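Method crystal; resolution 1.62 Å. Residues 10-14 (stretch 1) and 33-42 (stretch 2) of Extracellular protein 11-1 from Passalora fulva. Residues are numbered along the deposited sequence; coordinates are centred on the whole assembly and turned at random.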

# COMPACT_ATOMS: atom_id res chain seq x y z
N ALA A 10 6.05 4.63 1.98
CA ALA A 10 4.74 4.60 2.65
C ALA A 10 3.78 3.85 1.72
O ALA A 10 3.53 4.34 0.63
CB ALA A 10 4.25 5.99 2.95
N LEU A 11 3.31 2.69 2.14
CA LEU A 11 2.43 1.77 1.34
C LEU A 11 1.04 1.74 1.96
O LEU A 11 0.90 1.78 3.22
CB LEU A 11 3.02 0.36 1.34
CG LEU A 11 4.40 0.21 0.68
CD1 LEU A 11 5.06 -1.05 1.14
CD2 LEU A 11 4.29 0.23 -0.82
N LYS A 12 0.05 1.59 1.11
CA LYS A 12 -1.35 1.46 1.59
C LYS A 12 -2.16 0.60 0.61
O LYS A 12 -2.07 0.83 -0.62
CB LYS A 12 -1.97 2.84 1.83
CG LYS A 12 -3.38 2.77 2.37
CD LYS A 12 -3.81 4.04 3.00
CE LYS A 12 -4.37 5.05 2.04
NZ LYS A 12 -5.35 5.92 2.75
N TRP A 13 -2.79 -0.40 1.19
CA TRP A 13 -3.70 -1.36 0.53
C TRP A 13 -5.12 -0.86 0.77
O TRP A 13 -5.48 -0.54 1.93
CB TRP A 13 -3.48 -2.72 1.13
CG TRP A 13 -4.29 -3.79 0.51
CD1 TRP A 13 -3.87 -4.69 -0.44
CD2 TRP A 13 -5.64 -4.15 0.86
NE1 TRP A 13 -4.87 -5.57 -0.70
CE2 TRP A 13 -5.98 -5.26 0.05
CE3 TRP A 13 -6.59 -3.67 1.77
CZ2 TRP A 13 -7.23 -5.88 0.12
CZ3 TRP A 13 -7.84 -4.27 1.83
CH2 TRP A 13 -8.14 -5.35 1.01
N VAL A 14 -5.91 -0.75 -0.28
CA VAL A 14 -7.25 -0.12 -0.18
C VAL A 14 -8.31 -1.02 -0.82
O VAL A 14 -8.09 -1.49 -1.94
CB VAL A 14 -7.28 1.30 -0.79
CG1 VAL A 14 -8.63 1.95 -0.52
CG2 VAL A 14 -6.14 2.19 -0.31
N SER A 33 -9.20 -8.24 9.89
CA SER A 33 -9.25 -8.58 8.45
C SER A 33 -8.20 -7.75 7.70
O SER A 33 -7.54 -8.32 6.82
CB SER A 33 -10.64 -8.34 7.87
OG SER A 33 -10.96 -6.93 7.85
N LEU A 34 -8.04 -6.49 8.07
CA LEU A 34 -7.09 -5.57 7.37
C LEU A 34 -5.66 -5.95 7.76
O LEU A 34 -4.78 -6.01 6.90
CB LEU A 34 -7.43 -4.12 7.68
CG LEU A 34 -8.73 -3.64 7.02
CD1 LEU A 34 -9.26 -2.36 7.62
CD2 LEU A 34 -8.54 -3.54 5.53
N TYR A 35 -5.43 -6.30 9.03
CA TYR A 35 -4.09 -6.79 9.47
C TYR A 35 -3.77 -8.07 8.67
O TYR A 35 -2.60 -8.24 8.22
CB TYR A 35 -4.01 -6.84 11.01
CG TYR A 35 -2.69 -6.30 11.50
CD1 TYR A 35 -1.52 -7.05 11.29
CD2 TYR A 35 -2.56 -5.04 12.05
CE1 TYR A 35 -0.26 -6.61 11.69
CE2 TYR A 35 -1.29 -4.57 12.43
CZ TYR A 35 -0.14 -5.36 12.26
OH TYR A 35 1.14 -4.94 12.59
N GLN A 36 -4.74 -8.93 8.38
CA GLN A 36 -4.46 -10.17 7.62
C GLN A 36 -4.10 -9.79 6.18
O GLN A 36 -3.30 -10.50 5.57
CB GLN A 36 -5.63 -11.15 7.50
CG GLN A 36 -6.08 -11.80 8.80
CD GLN A 36 -7.26 -12.72 8.58
OE1 GLN A 36 -8.40 -12.27 8.40
NE2 GLN A 36 -7.00 -14.02 8.61
N GLN A 37 -4.71 -8.76 5.64
CA GLN A 37 -4.31 -8.29 4.27
C GLN A 37 -2.84 -7.85 4.33
O GLN A 37 -2.06 -8.25 3.44
CB GLN A 37 -5.26 -7.20 3.76
CG GLN A 37 -6.59 -7.82 3.31
CD GLN A 37 -6.54 -8.68 2.08
OE1 GLN A 37 -5.59 -8.71 1.31
NE2 GLN A 37 -7.66 -9.32 1.77
N PHE A 38 -2.46 -7.07 5.34
CA PHE A 38 -1.05 -6.65 5.51
C PHE A 38 -0.14 -7.89 5.54
O PHE A 38 0.93 -7.93 4.90
CB PHE A 38 -0.86 -5.77 6.73
CG PHE A 38 0.58 -5.57 7.08
CD1 PHE A 38 1.36 -4.66 6.38
CD2 PHE A 38 1.18 -6.33 8.08
CE1 PHE A 38 2.69 -4.49 6.68
CE2 PHE A 38 2.51 -6.16 8.40
CZ PHE A 38 3.27 -5.26 7.68
N ASN A 39 -0.52 -8.92 6.28
CA ASN A 39 0.28 -10.17 6.40
C ASN A 39 0.49 -10.83 5.03
O ASN A 39 1.48 -11.51 4.87
CB ASN A 39 -0.35 -11.13 7.41
CG ASN A 39 -0.23 -10.62 8.83
OD1 ASN A 39 0.56 -9.71 9.13
ND2 ASN A 39 -1.02 -11.21 9.72
N LEU A 40 -0.39 -10.60 4.02
CA LEU A 40 -0.21 -11.19 2.67
C LEU A 40 0.74 -10.38 1.79
O LEU A 40 1.13 -10.88 0.72
CB LEU A 40 -1.58 -11.24 2.00
CG LEU A 40 -2.54 -12.25 2.62
CD1 LEU A 40 -3.93 -12.10 2.01
CD2 LEU A 40 -1.99 -13.67 2.44
N TRP A 41 1.07 -9.14 2.15
CA TRP A 41 2.06 -8.36 1.36
C TRP A 41 3.35 -9.17 1.24
O TRP A 41 3.76 -9.82 2.23
CB TRP A 41 2.37 -6.98 1.95
CG TRP A 41 1.21 -6.04 2.08
CD1 TRP A 41 -0.10 -6.26 1.81
CD2 TRP A 41 1.32 -4.70 2.58
NE1 TRP A 41 -0.82 -5.12 2.07
CE2 TRP A 41 0.03 -4.15 2.57
CE3 TRP A 41 2.40 -3.91 3.04
CZ2 TRP A 41 -0.21 -2.84 3.02
CZ3 TRP A 41 2.16 -2.61 3.43
CH2 TRP A 41 0.87 -2.09 3.42
N LYS A 42 3.96 -9.12 0.06
CA LYS A 42 5.25 -9.80 -0.21
C LYS A 42 6.35 -9.05 0.53
O LYS A 42 6.59 -7.86 0.24
CB LYS A 42 5.67 -9.76 -1.68
CG LYS A 42 4.90 -10.63 -2.66
CD LYS A 42 5.51 -10.48 -4.07
CE LYS A 42 4.71 -11.18 -5.16
NZ LYS A 42 5.22 -10.87 -6.53

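A helix packed on a strand need not share a single hydrogen bond with it; complementary shape can suffice, and this small contact from Extracellular protein 11-1 is a clear example. No hydrogen bond crosses between the two stretches. The alternation of the strand sets the pattern: Leu-11 and Trp-13 direct their CA-to-CB bonds toward the other stretch, whereas those of Lys-12 and Val-14 point away.

The dominant bump is the indole of Trp-13, which with chi1 in the t well reaches from the strand into a hollow lined by Leu-34, Gln-37 and Trp-41. Leu-34 and Gln-37 lie three residues apart on the helix, so their side chains can meet the same ring. Gln-37 covers one face: its CG sits 3.9 Å from the centroid of the six-membered ring of Trp-13, 19° off the ring normal, in a CH-pi contact. Its side chain, m at both chi1 and chi2, also brings OE1 to 3.5 Å from CZ2 of Trp-13. Leu-34 starts sideways at its CB, but its end comes nearer, and CD2 lies 3.8 Å from CZ3 of Trp-13.

Trp-41, in the loop that follows, supplies the second broad surface. Its indole extends to the strand, where CB of Trp-13 meets the ring edge, 3.7 Å from NE1 of Trp-41. Farther along the same indole, CB of Leu-11 approaches CZ3 of Trp-41 at 3.7 Å. The two tryptophans meet obliquely, their five-membered rings 5.7 Å apart between centroids and their planes inclined at 35°. This close packing carries a polar cost: NE1 of Trp-41 is buried by the contact without a hydrogen-bonding partner anywhere in the model. In all, 318 Å² is buried, counting both sides.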